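Local coordinates for protein sortase B (Listeria monocytogenes serovar 1/2a, PDB 5JCV) that anchors surface proteins to the cell wall by cleaving their C-terminal sorting signal and transferring them through a thioester-bound intermediate, at residues Phe122-Thr127 with Lys174-Ile179; Ala114-Thr119 with Lys143-Tyr148; Ser79-Leu84 with Ile161-Cys166; His96-Tyr101 with Glu109-Ala114. All coordinates share one frame; numbering follows the deposited sequence.

Interaction 1 (Phe122-Thr127 with Lys174-Ile179); sequences FYYIET and KGRMVI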
# COMPACT_ATOMS: atom_id res chain seq x y z
N PHE A 122 -23.32 -20.58 4.28
CA PHE A 122 -22.11 -19.76 4.13
C PHE A 122 -21.52 -19.90 2.72
O PHE A 122 -20.34 -19.68 2.49
CB PHE A 122 -21.05 -20.16 5.20
CG PHE A 122 -21.36 -19.68 6.62
CD1 PHE A 122 -22.36 -18.76 6.91
CD2 PHE A 122 -20.59 -20.17 7.68
CE1 PHE A 122 -22.60 -18.33 8.22
CE2 PHE A 122 -20.83 -19.75 8.98
CZ PHE A 122 -21.83 -18.82 9.25
N TYR A 123 -22.35 -20.28 1.77
CA TYR A 123 -21.96 -20.38 0.40
C TYR A 123 -21.19 -19.11 -0.08
O TYR A 123 -20.20 -19.18 -0.81
CB TYR A 123 -23.23 -20.58 -0.41
CG TYR A 123 -22.98 -20.79 -1.85
CD1 TYR A 123 -22.64 -22.06 -2.33
CD2 TYR A 123 -23.05 -19.73 -2.76
CE1 TYR A 123 -22.40 -22.28 -3.67
CE2 TYR A 123 -22.80 -19.95 -4.11
CZ TYR A 123 -22.48 -21.24 -4.55
OH TYR A 123 -22.23 -21.49 -5.87
N TYR A 124 -21.65 -17.95 0.38
CA TYR A 124 -21.08 -16.66 0.00
C TYR A 124 -19.59 -16.50 0.27
O TYR A 124 -18.97 -15.57 -0.27
CB TYR A 124 -21.83 -15.52 0.72
CG TYR A 124 -21.41 -15.26 2.15
CD1 TYR A 124 -20.42 -14.35 2.43
CD2 TYR A 124 -22.00 -15.92 3.22
CE1 TYR A 124 -20.03 -14.08 3.73
CE2 TYR A 124 -21.63 -15.65 4.53
CZ TYR A 124 -20.64 -14.73 4.78
OH TYR A 124 -20.20 -14.42 6.05
N ILE A 125 -18.99 -17.35 1.10
CA ILE A 125 -17.57 -17.16 1.42
C ILE A 125 -16.63 -17.82 0.40
O ILE A 125 -15.41 -17.88 0.65
CB ILE A 125 -17.20 -17.67 2.82
CG1 ILE A 125 -17.10 -19.21 2.85
CG2 ILE A 125 -18.16 -17.12 3.84
CD1 ILE A 125 -16.54 -19.81 4.13
N GLU A 126 -17.17 -18.38 -0.68
CA GLU A 126 -16.33 -18.93 -1.74
C GLU A 126 -15.47 -17.84 -2.37
O GLU A 126 -15.98 -16.74 -2.73
CB GLU A 126 -17.19 -19.57 -2.81
CG GLU A 126 -16.39 -20.38 -3.81
CD GLU A 126 -17.29 -21.29 -4.61
OE1 GLU A 126 -18.34 -21.70 -4.07
OE2 GLU A 126 -16.93 -21.58 -5.78
N THR A 127 -14.18 -18.12 -2.46
CA THR A 127 -13.24 -17.27 -3.19
C THR A 127 -12.65 -17.87 -4.47
O THR A 127 -12.01 -17.14 -5.24
CB THR A 127 -12.09 -16.78 -2.28
OG1 THR A 127 -11.39 -17.90 -1.72
CG2 THR A 127 -12.65 -15.92 -1.17
N LYS A 174 -26.96 -13.85 16.27
CA LYS A 174 -26.93 -15.22 15.77
C LYS A 174 -26.40 -15.28 14.29
O LYS A 174 -25.38 -15.91 13.99
CB LYS A 174 -28.36 -15.82 15.89
CG LYS A 174 -28.42 -17.27 16.36
CD LYS A 174 -27.61 -18.22 15.47
CE LYS A 174 -28.07 -19.67 15.64
NZ LYS A 174 -27.12 -20.68 15.06
N GLY A 175 -27.12 -14.64 13.37
CA GLY A 175 -26.72 -14.59 11.97
C GLY A 175 -25.64 -13.53 11.71
O GLY A 175 -25.56 -12.53 12.42
N ARG A 176 -24.80 -13.78 10.72
CA ARG A 176 -23.95 -12.76 10.14
C ARG A 176 -24.77 -11.85 9.24
O ARG A 176 -25.76 -12.27 8.66
CB ARG A 176 -22.87 -13.38 9.30
CG ARG A 176 -21.97 -14.30 10.10
CD ARG A 176 -20.99 -14.91 9.11
NE ARG A 176 -20.00 -15.73 9.79
CZ ARG A 176 -18.98 -16.32 9.18
NH1 ARG A 176 -18.80 -16.20 7.86
NH2 ARG A 176 -18.15 -17.05 9.90
N MSE A 177 -24.33 -10.61 9.14
CA MSE A 177 -24.88 -9.65 8.19
C MSE A 177 -23.91 -9.57 7.03
O MSE A 177 -22.70 -9.57 7.22
CB MSE A 177 -25.06 -8.35 8.97
CG MSE A 177 -25.62 -7.28 8.08
SE MSE A 177 -27.51 -7.73 7.79
CE MSE A 177 -27.57 -6.93 6.02
N VAL A 178 -24.43 -9.52 5.82
CA VAL A 178 -23.58 -9.59 4.63
C VAL A 178 -24.05 -8.55 3.62
O VAL A 178 -25.22 -8.45 3.36
CB VAL A 178 -23.63 -10.96 3.96
CG1 VAL A 178 -22.74 -10.96 2.72
CG2 VAL A 178 -23.18 -12.04 4.92
N ILE A 179 -23.10 -7.82 3.07
CA ILE A 179 -23.36 -6.85 2.01
C ILE A 179 -22.40 -7.21 0.90
O ILE A 179 -21.22 -7.43 1.16
CB ILE A 179 -22.99 -5.43 2.50
CG1 ILE A 179 -23.81 -5.11 3.74
CG2 ILE A 179 -23.21 -4.37 1.45
CD1 ILE A 179 -25.28 -5.04 3.48
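Phe-122 lies flat against Arg-176, its ring over one face of the guanidinium with the planes 17° apart. The overlap is offset: Arg-176 CZ stands toward the rim of the phenyl ring, 4.1 Å from its centroid, in a cation-pi stack. Arg-176 is extended from CG to NE, and the two side chains cross at about a right angle, so that CD touches Phe-122 CE1 while NE comes within 3.6 Å of Phe-122 CZ. A flat, polarisable ring suits this place, since it covers the guanidinium face and leaves the N-H groups at its edge for other partners.

One of those is Tyr-124, in the 3-10 turn that follows. Arg-176 NH1 donates to Tyr-124 OH over 2.9 Å, with 163° at the hydrogen and the oxygen close to the guanidinium plane. Ser-164 OG also bonds to this hydroxyl, so two groups grip it and fix the end of the buried ring. Val-178 CG2 meets one face tip to tip, a CH-pi contact 3.9 Å from the Tyr-124 centroid.

Ile-125 closes the opposite face, its CG2 lying over the centre of the Tyr-124 ring, 3.5 Å above the plane. The same methyl reaches the guanidinium edge, 4.2 Å from Arg-176 NH1.

A loop is thereby fastened to strand 176-182 of the sortase beta barrel. Sortases carry an arginine on their last barrel strand at the active-site groove; the position of Arg-176 at the start of strand 176-182 is consistent with that role.

Interaction 2 (Ala114-Thr119 with Lys143-Tyr148); sequences AVYETT and KQQSVY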
# COMPACT_ATOMS: atom_id res chain seq x y z
N ALA A 114 -26.46 -6.91 -3.36
CA ALA A 114 -27.08 -7.95 -2.50
C ALA A 114 -26.85 -7.68 -1.04
O ALA A 114 -25.75 -7.33 -0.61
CB ALA A 114 -26.53 -9.33 -2.84
N VAL A 115 -27.89 -7.91 -0.27
CA VAL A 115 -27.91 -7.65 1.18
C VAL A 115 -28.69 -8.80 1.85
O VAL A 115 -29.80 -9.09 1.45
CB VAL A 115 -28.64 -6.32 1.43
CG1 VAL A 115 -28.96 -6.13 2.89
CG2 VAL A 115 -27.85 -5.16 0.87
N TYR A 116 -28.11 -9.47 2.84
CA TYR A 116 -28.87 -10.50 3.58
C TYR A 116 -28.21 -10.84 4.89
O TYR A 116 -27.04 -10.48 5.12
CB TYR A 116 -29.02 -11.79 2.75
CG TYR A 116 -27.75 -12.25 2.08
CD1 TYR A 116 -26.90 -13.12 2.72
CD2 TYR A 116 -27.38 -11.77 0.80
CE1 TYR A 116 -25.72 -13.55 2.12
CE2 TYR A 116 -26.20 -12.16 0.20
CZ TYR A 116 -25.38 -13.05 0.87
OH TYR A 116 -24.23 -13.46 0.31
N GLU A 117 -28.96 -11.52 5.74
CA GLU A 117 -28.43 -12.15 6.94
C GLU A 117 -28.35 -13.60 6.62
O GLU A 117 -29.20 -14.13 5.87
CB GLU A 117 -29.38 -12.03 8.12
CG GLU A 117 -29.52 -10.65 8.69
CD GLU A 117 -30.63 -10.58 9.74
OE1 GLU A 117 -31.85 -10.64 9.38
OE2 GLU A 117 -30.24 -10.46 10.92
N THR A 118 -27.43 -14.26 7.28
CA THR A 118 -27.35 -15.70 7.16
C THR A 118 -26.74 -16.31 8.41
O THR A 118 -25.73 -15.79 8.93
CB THR A 118 -26.45 -16.07 5.98
OG1 THR A 118 -26.39 -17.50 5.85
CG2 THR A 118 -25.05 -15.48 6.19
N THR A 119 -27.33 -17.42 8.85
CA THR A 119 -26.96 -18.15 10.08
C THR A 119 -26.13 -19.45 9.79
O THR A 119 -25.16 -19.73 10.50
CB THR A 119 -28.24 -18.50 10.88
OG1 THR A 119 -29.29 -18.84 9.96
CG2 THR A 119 -28.75 -17.33 11.68
N LYS A 143 -27.83 -13.46 -5.27
CA LYS A 143 -28.91 -12.53 -5.67
C LYS A 143 -30.23 -13.05 -5.15
O LYS A 143 -31.06 -12.29 -4.66
CB LYS A 143 -28.99 -12.36 -7.19
CG LYS A 143 -28.27 -11.15 -7.77
CD LYS A 143 -27.63 -11.48 -9.10
CE LYS A 143 -27.56 -10.30 -10.06
NZ LYS A 143 -26.95 -10.75 -11.35
N GLN A 144 -30.41 -14.36 -5.26
CA GLN A 144 -31.61 -14.98 -4.72
C GLN A 144 -31.68 -14.90 -3.20
O GLN A 144 -32.74 -14.70 -2.65
CB GLN A 144 -31.72 -16.43 -5.17
CG GLN A 144 -33.16 -16.87 -5.33
CD GLN A 144 -33.29 -18.04 -6.28
OE1 GLN A 144 -32.42 -18.92 -6.32
NE2 GLN A 144 -34.38 -18.06 -7.05
N GLN A 145 -30.53 -15.02 -2.53
CA GLN A 145 -30.47 -14.83 -1.07
C GLN A 145 -30.79 -13.38 -0.61
O GLN A 145 -31.17 -13.15 0.53
CB GLN A 145 -29.09 -15.25 -0.58
CG GLN A 145 -29.08 -15.92 0.77
CD GLN A 145 -27.75 -16.61 1.08
OE1 GLN A 145 -26.92 -16.84 0.19
NE2 GLN A 145 -27.55 -16.93 2.36
N SER A 146 -30.64 -12.41 -1.50
CA SER A 146 -30.88 -11.01 -1.14
C SER A 146 -32.30 -10.73 -0.68
O SER A 146 -33.26 -11.30 -1.20
CB SER A 146 -30.55 -10.08 -2.33
OG SER A 146 -30.50 -8.72 -1.91
N VAL A 147 -32.45 -9.81 0.27
CA VAL A 147 -33.78 -9.42 0.74
C VAL A 147 -34.43 -8.42 -0.20
O VAL A 147 -35.58 -8.06 -0.00
CB VAL A 147 -33.73 -8.78 2.15
CG1 VAL A 147 -33.43 -9.84 3.19
CG2 VAL A 147 -32.69 -7.64 2.21
N TYR A 148 -33.67 -7.94 -1.20
CA TYR A 148 -34.22 -7.03 -2.20
C TYR A 148 -33.84 -7.58 -3.54
O TYR A 148 -32.85 -8.31 -3.65
CB TYR A 148 -33.60 -5.63 -2.12
CG TYR A 148 -33.55 -5.03 -0.76
CD1 TYR A 148 -34.72 -4.72 -0.05
CD2 TYR A 148 -32.32 -4.76 -0.16
CE1 TYR A 148 -34.66 -4.17 1.24
CE2 TYR A 148 -32.24 -4.20 1.11
CZ TYR A 148 -33.40 -3.92 1.81
OH TYR A 148 -33.26 -3.35 3.05
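Tyr-116 and Gln-145 stack, the amide lying over one face of the ring with the two planes 17° apart. Gln-145 CD stands toward the rim, 3.8 Å from Tyr-116 CE1, while CB further back in the same side chain makes a CH-pi contact 4.2 Å from the ring centroid. The long, flat-ended glutamine, extended beyond CG, crosses the ring obliquely, putting CB and the amide over one face. Tyr-116 OH is bonded to Gln-180 OE1, which ties down the far end of the ring.

Ser-146 works through its hydroxyl. With OG anti to the backbone N (chi1 -168°), it accepts the N-H of Val-115 at 3.2 Å and donates to Tyr-148 O at 3.0 Å, using an in-plane lone pair of that carbonyl. Val-147 N completes the pairing with a bond of 3.0 Å to Val-115 O. Val-115 thus has both backbone polar groups met by the chain leaving the helix. Its side chain rests by CG1 on Val-147 CG2, a methyl that in turn sits over the centre of the Tyr-148 ring.

The end of helix 132-145 is so docked on strand 107-118; a helix inserted between the sixth and seventh barrel strands is characteristic of class B sortases.

Interaction 3 (Ser79-Leu84 with Ile161-Cys166); sequences SMFADL and ITLSTC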
# COMPACT_ATOMS: atom_id res chain seq x y z
N SER A 79 -19.85 -0.26 17.20
CA SER A 79 -18.62 -0.09 16.41
C SER A 79 -18.37 -1.22 15.45
O SER A 79 -19.14 -2.20 15.39
CB SER A 79 -17.41 0.07 17.36
OG SER A 79 -17.29 -1.03 18.23
N MSE A 80 -17.27 -1.09 14.71
CA MSE A 80 -16.80 -2.12 13.78
C MSE A 80 -17.89 -2.28 12.75
O MSE A 80 -18.31 -1.28 12.16
CB MSE A 80 -16.30 -3.38 14.50
CG MSE A 80 -15.33 -3.06 15.63
SE MSE A 80 -13.86 -1.79 15.13
CE MSE A 80 -12.92 -2.90 13.92
N PHE A 81 -18.35 -3.51 12.50
CA PHE A 81 -19.37 -3.77 11.48
C PHE A 81 -20.78 -3.86 12.01
O PHE A 81 -21.70 -4.27 11.29
CB PHE A 81 -19.02 -5.01 10.71
CG PHE A 81 -18.14 -4.79 9.51
CD1 PHE A 81 -17.63 -3.52 9.18
CD2 PHE A 81 -17.77 -5.87 8.72
CE1 PHE A 81 -16.83 -3.34 8.06
CE2 PHE A 81 -16.99 -5.70 7.59
CZ PHE A 81 -16.50 -4.43 7.29
N ALA A 82 -21.03 -3.39 13.22
CA ALA A 82 -22.44 -3.35 13.67
C ALA A 82 -23.33 -2.59 12.70
O ALA A 82 -24.52 -2.94 12.54
CB ALA A 82 -22.57 -2.78 15.07
N ASP A 83 -22.80 -1.55 12.03
CA ASP A 83 -23.67 -0.73 11.17
C ASP A 83 -24.06 -1.39 9.84
O ASP A 83 -24.92 -0.86 9.12
CB ASP A 83 -23.08 0.67 10.94
CG ASP A 83 -23.38 1.63 12.10
OD1 ASP A 83 -24.21 1.29 13.00
OD2 ASP A 83 -22.75 2.72 12.11
N LEU A 84 -23.51 -2.56 9.52
CA LEU A 84 -23.91 -3.28 8.29
C LEU A 84 -25.43 -3.56 8.27
O LEU A 84 -26.08 -3.58 7.21
CB LEU A 84 -23.11 -4.61 8.11
CG LEU A 84 -21.61 -4.53 7.76
CD1 LEU A 84 -21.00 -5.85 7.30
CD2 LEU A 84 -21.44 -3.50 6.67
N ILE A 161 -16.99 -7.32 -3.96
CA ILE A 161 -16.48 -7.21 -2.62
C ILE A 161 -17.63 -7.53 -1.66
O ILE A 161 -18.77 -7.14 -1.91
CB ILE A 161 -15.80 -5.87 -2.36
CG1 ILE A 161 -15.58 -5.63 -0.87
CG2 ILE A 161 -16.60 -4.75 -2.95
CD1 ILE A 161 -14.50 -4.62 -0.56
N THR A 162 -17.31 -8.29 -0.61
CA THR A 162 -18.28 -8.77 0.36
C THR A 162 -17.86 -8.21 1.70
O THR A 162 -16.70 -8.38 2.14
CB THR A 162 -18.27 -10.32 0.46
OG1 THR A 162 -18.52 -10.89 -0.83
CG2 THR A 162 -19.34 -10.82 1.40
N LEU A 163 -18.80 -7.52 2.35
CA LEU A 163 -18.62 -7.13 3.71
C LEU A 163 -19.42 -8.09 4.59
O LEU A 163 -20.60 -8.33 4.35
CB LEU A 163 -19.07 -5.70 3.88
CG LEU A 163 -18.43 -4.65 2.99
CD1 LEU A 163 -18.94 -3.31 3.42
CD2 LEU A 163 -16.92 -4.59 3.01
N SER A 164 -18.80 -8.64 5.63
CA SER A 164 -19.47 -9.61 6.51
C SER A 164 -19.06 -9.47 7.96
O SER A 164 -17.87 -9.28 8.26
CB SER A 164 -19.10 -11.00 6.08
OG SER A 164 -19.69 -12.02 6.88
N THR A 165 -20.03 -9.60 8.85
CA THR A 165 -19.72 -9.66 10.26
C THR A 165 -19.17 -11.06 10.50
O THR A 165 -19.33 -11.94 9.68
CB THR A 165 -20.95 -9.37 11.18
OG1 THR A 165 -21.99 -10.31 10.94
CG2 THR A 165 -21.51 -7.95 10.91
N CYS A 166 -18.51 -11.24 11.63
CA CYS A 166 -17.83 -12.47 12.01
C CYS A 166 -17.72 -12.41 13.53
O CYS A 166 -17.06 -11.50 14.05
CB CYS A 166 -16.40 -12.47 11.42
SG CYS A 166 -15.70 -14.12 11.39
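Leu-84 meets the backbone of Leu-163 through CD1, because chi1 of -70° sets CG anti to the carbonyl carbon and chi2 of -167° then carries CD1 out to the end of an extended branch. Phe-81 has chi2 near 3°, so that CD1 eclipses CA and CD2 lies anti to it, with the CD2 edge directed at Ser-164. These two groups pack the loop after strand 67-72 against strand 160-165 of the sortase beta barrel.

The Leu-84 and Leu-163 side chains cross at about a right angle, with CD1 of Leu-84 3.9 Å from CB of Leu-163 and CD2 near its CD1. Branched aliphatic groups suit this buried spot, as they fill it without leaving polar atoms to be satisfied. Phe-81 presents its edge, with CD2 3.4 Å from Ser-164 O and that oxygen in the plane of the ring; the slightly positive rim of an aromatic ring is well matched to a carbonyl oxygen.

Thr-165 divides its labour. Its CG2 packs 3.9 Å from Phe-81 CB, while its OG1 accepts a bond from Met-177 N on the neighbouring strand.

The loop holds its own shape. A type II' turn from Ser-79 to Ala-82 is closed by Ala-82 N bonding to Ser-79 O. Leu-84 N reaches back 3.1 Å to Phe-81 O, and the CB of Leu-84 points toward strand 160-165. Ser-164 points its CB away from the loop: its OG, the hydroxyl that also serves Tyr-124, donates to Thr-165 O at 2.8 Å, just before Cys-166.

Interaction 4 (His96-Tyr101 with Glu109-Ala114); sequences HPTFSY and EVEIFA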
# COMPACT_ATOMS: atom_id res chain seq x y z
N HIS A 96 -27.98 4.96 0.13
CA HIS A 96 -26.53 4.63 0.17
C HIS A 96 -26.21 3.45 -0.72
O HIS A 96 -25.63 2.48 -0.28
CB HIS A 96 -26.06 4.38 1.60
CG HIS A 96 -26.33 5.51 2.53
ND1 HIS A 96 -27.53 5.68 3.19
CD2 HIS A 96 -25.55 6.56 2.90
CE1 HIS A 96 -27.48 6.78 3.93
NE2 HIS A 96 -26.28 7.33 3.77
N PRO A 97 -26.52 3.56 -2.02
CA PRO A 97 -26.24 2.46 -2.94
C PRO A 97 -24.75 2.10 -3.11
O PRO A 97 -24.44 1.09 -3.74
CB PRO A 97 -26.86 2.97 -4.27
CG PRO A 97 -26.77 4.47 -4.19
CD PRO A 97 -26.79 4.84 -2.72
N THR A 98 -23.83 2.90 -2.57
CA THR A 98 -22.39 2.62 -2.75
C THR A 98 -21.57 2.92 -1.51
O THR A 98 -21.93 3.77 -0.68
CB THR A 98 -21.74 3.50 -3.89
OG1 THR A 98 -21.57 4.85 -3.42
CG2 THR A 98 -22.58 3.52 -5.16
N PHE A 99 -20.41 2.28 -1.43
CA PHE A 99 -19.42 2.67 -0.44
C PHE A 99 -18.04 2.73 -1.09
O PHE A 99 -17.88 2.34 -2.25
CB PHE A 99 -19.44 1.72 0.77
CG PHE A 99 -19.09 0.31 0.46
CD1 PHE A 99 -17.80 -0.15 0.59
CD2 PHE A 99 -20.07 -0.60 0.07
CE1 PHE A 99 -17.48 -1.46 0.29
CE2 PHE A 99 -19.76 -1.91 -0.21
CZ PHE A 99 -18.46 -2.35 -0.10
N SER A 100 -17.05 3.21 -0.34
CA SER A 100 -15.67 3.28 -0.84
C SER A 100 -14.72 2.37 -0.14
O SER A 100 -14.65 2.32 1.08
CB SER A 100 -15.12 4.72 -0.88
OG SER A 100 -15.48 5.47 0.23
N TYR A 101 -13.97 1.67 -0.97
CA TYR A 101 -13.03 0.68 -0.56
C TYR A 101 -11.70 1.09 -1.14
O TYR A 101 -11.58 1.21 -2.36
CB TYR A 101 -13.45 -0.70 -1.12
CG TYR A 101 -12.36 -1.74 -1.07
CD1 TYR A 101 -11.81 -2.14 0.16
CD2 TYR A 101 -11.86 -2.34 -2.25
CE1 TYR A 101 -10.79 -3.09 0.21
CE2 TYR A 101 -10.83 -3.29 -2.20
CZ TYR A 101 -10.30 -3.66 -0.96
OH TYR A 101 -9.27 -4.57 -0.85
N GLU A 109 -15.42 2.78 -5.85
CA GLU A 109 -16.76 3.06 -5.36
C GLU A 109 -17.69 1.88 -5.64
O GLU A 109 -18.23 1.73 -6.74
CB GLU A 109 -17.35 4.34 -5.94
CG GLU A 109 -18.00 5.23 -4.87
CD GLU A 109 -16.95 5.98 -4.07
OE1 GLU A 109 -15.75 5.95 -4.47
OE2 GLU A 109 -17.30 6.61 -3.05
N VAL A 110 -17.90 1.09 -4.61
CA VAL A 110 -18.54 -0.20 -4.76
C VAL A 110 -20.03 -0.02 -4.81
O VAL A 110 -20.60 0.68 -3.98
CB VAL A 110 -18.19 -1.10 -3.57
CG1 VAL A 110 -18.80 -2.47 -3.77
CG2 VAL A 110 -16.67 -1.23 -3.40
N GLU A 111 -20.66 -0.69 -5.77
CA GLU A 111 -22.08 -0.61 -6.02
C GLU A 111 -22.79 -1.84 -5.45
O GLU A 111 -22.72 -2.96 -6.01
CB GLU A 111 -22.30 -0.53 -7.54
CG GLU A 111 -23.45 0.34 -7.95
CD GLU A 111 -23.74 0.37 -9.45
OE1 GLU A 111 -22.85 0.08 -10.30
OE2 GLU A 111 -24.91 0.73 -9.78
N ILE A 112 -23.51 -1.64 -4.35
CA ILE A 112 -24.17 -2.73 -3.66
C ILE A 112 -25.29 -3.36 -4.50
O ILE A 112 -26.15 -2.66 -5.03
CB ILE A 112 -24.76 -2.23 -2.32
CG1 ILE A 112 -23.63 -1.88 -1.36
CG2 ILE A 112 -25.66 -3.29 -1.70
CD1 ILE A 112 -24.04 -0.88 -0.28
N PHE A 113 -25.28 -4.67 -4.59
CA PHE A 113 -26.30 -5.41 -5.32
C PHE A 113 -27.00 -6.53 -4.52
O PHE A 113 -28.05 -7.03 -4.95
CB PHE A 113 -25.69 -5.98 -6.59
CG PHE A 113 -24.75 -7.13 -6.36
CD1 PHE A 113 -25.23 -8.43 -6.35
CD2 PHE A 113 -23.40 -6.92 -6.20
CE1 PHE A 113 -24.37 -9.49 -6.14
CE2 PHE A 113 -22.54 -7.98 -6.01
CZ PHE A 113 -23.03 -9.26 -5.97
N ALA A 114 -26.46 -6.91 -3.36
CA ALA A 114 -27.08 -7.95 -2.50
C ALA A 114 -26.85 -7.68 -1.04
O ALA A 114 -25.75 -7.33 -0.61
CB ALA A 114 -26.53 -9.33 -2.84
O HOH W 1 -26.25 -0.01 -5.01
O HOH W 2 -19.47 5.71 -1.75
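Phe-99 O accepts the N-H of Val-110 at 2.7 Å, the shortest direct backbone bond of the pair, and the CA-H of Glu-109 also leans on this oxygen. Phe-99 N returns the bond to Val-110 O at 3.0 Å, making Phe-99 and Val-110 an antiparallel hydrogen-bonded pair. Further along, Ile-112 N donates to Pro-97 O over 2.9 Å; proline has no N-H to offer, but its carbonyl carries the ladder on.

On the buried face, Phe-99 CG stands between the backbone N and the carbonyl carbon (chi1 63°), and the ring lies side by side with Val-110, pointing the same way. Val-110 CB sits over the ring face, 3.8 Å from its centroid, in a CH-pi contact. Ile-112 comes from a different side, its CD1 in the plane at the ring edge, 4.0 Å from Phe-99 CD2. Beta-branched residues suit a strand; here Val-110 covers a face of the ring and Ile-112 meets its edge.

The other face is polar. In Glu-109, chi2 of 77° folds CD back toward the other strand, and OE2, to which a water donates, comes 3.6 Å from Ser-100 CB. The same water bonds to Thr-98 OG1 at 2.8 Å and bridges the two strands.

The hairpin is therefore amphipathic: its backbone bonds set the register, the Phe-99 side seals the hydrophobic interior, and on the Thr-98 side one water ties Thr-98 OG1 to Glu-109 OE2.

In the fold
Interaction 3 is wholly buried near the middle of the chain, whereas interactions 1, 2 and 4 are partly buried. Interactions 2 and 4 use successive parts of strand 107-118 and share Ala-114, one docking a helix end and the other a neighbouring strand. Strand 176-182, used by interaction 1, lies between strands 107-118 and 160-165 and so links interactions 2 and 3. Chemistry follows place: interaction 3 relies on aliphatic and ring-edge packing, interaction 4 on a backbone ladder, interaction 2 on a serine hydroxyl and an amide stack, and interaction 1 on an arginine held by aromatic residues.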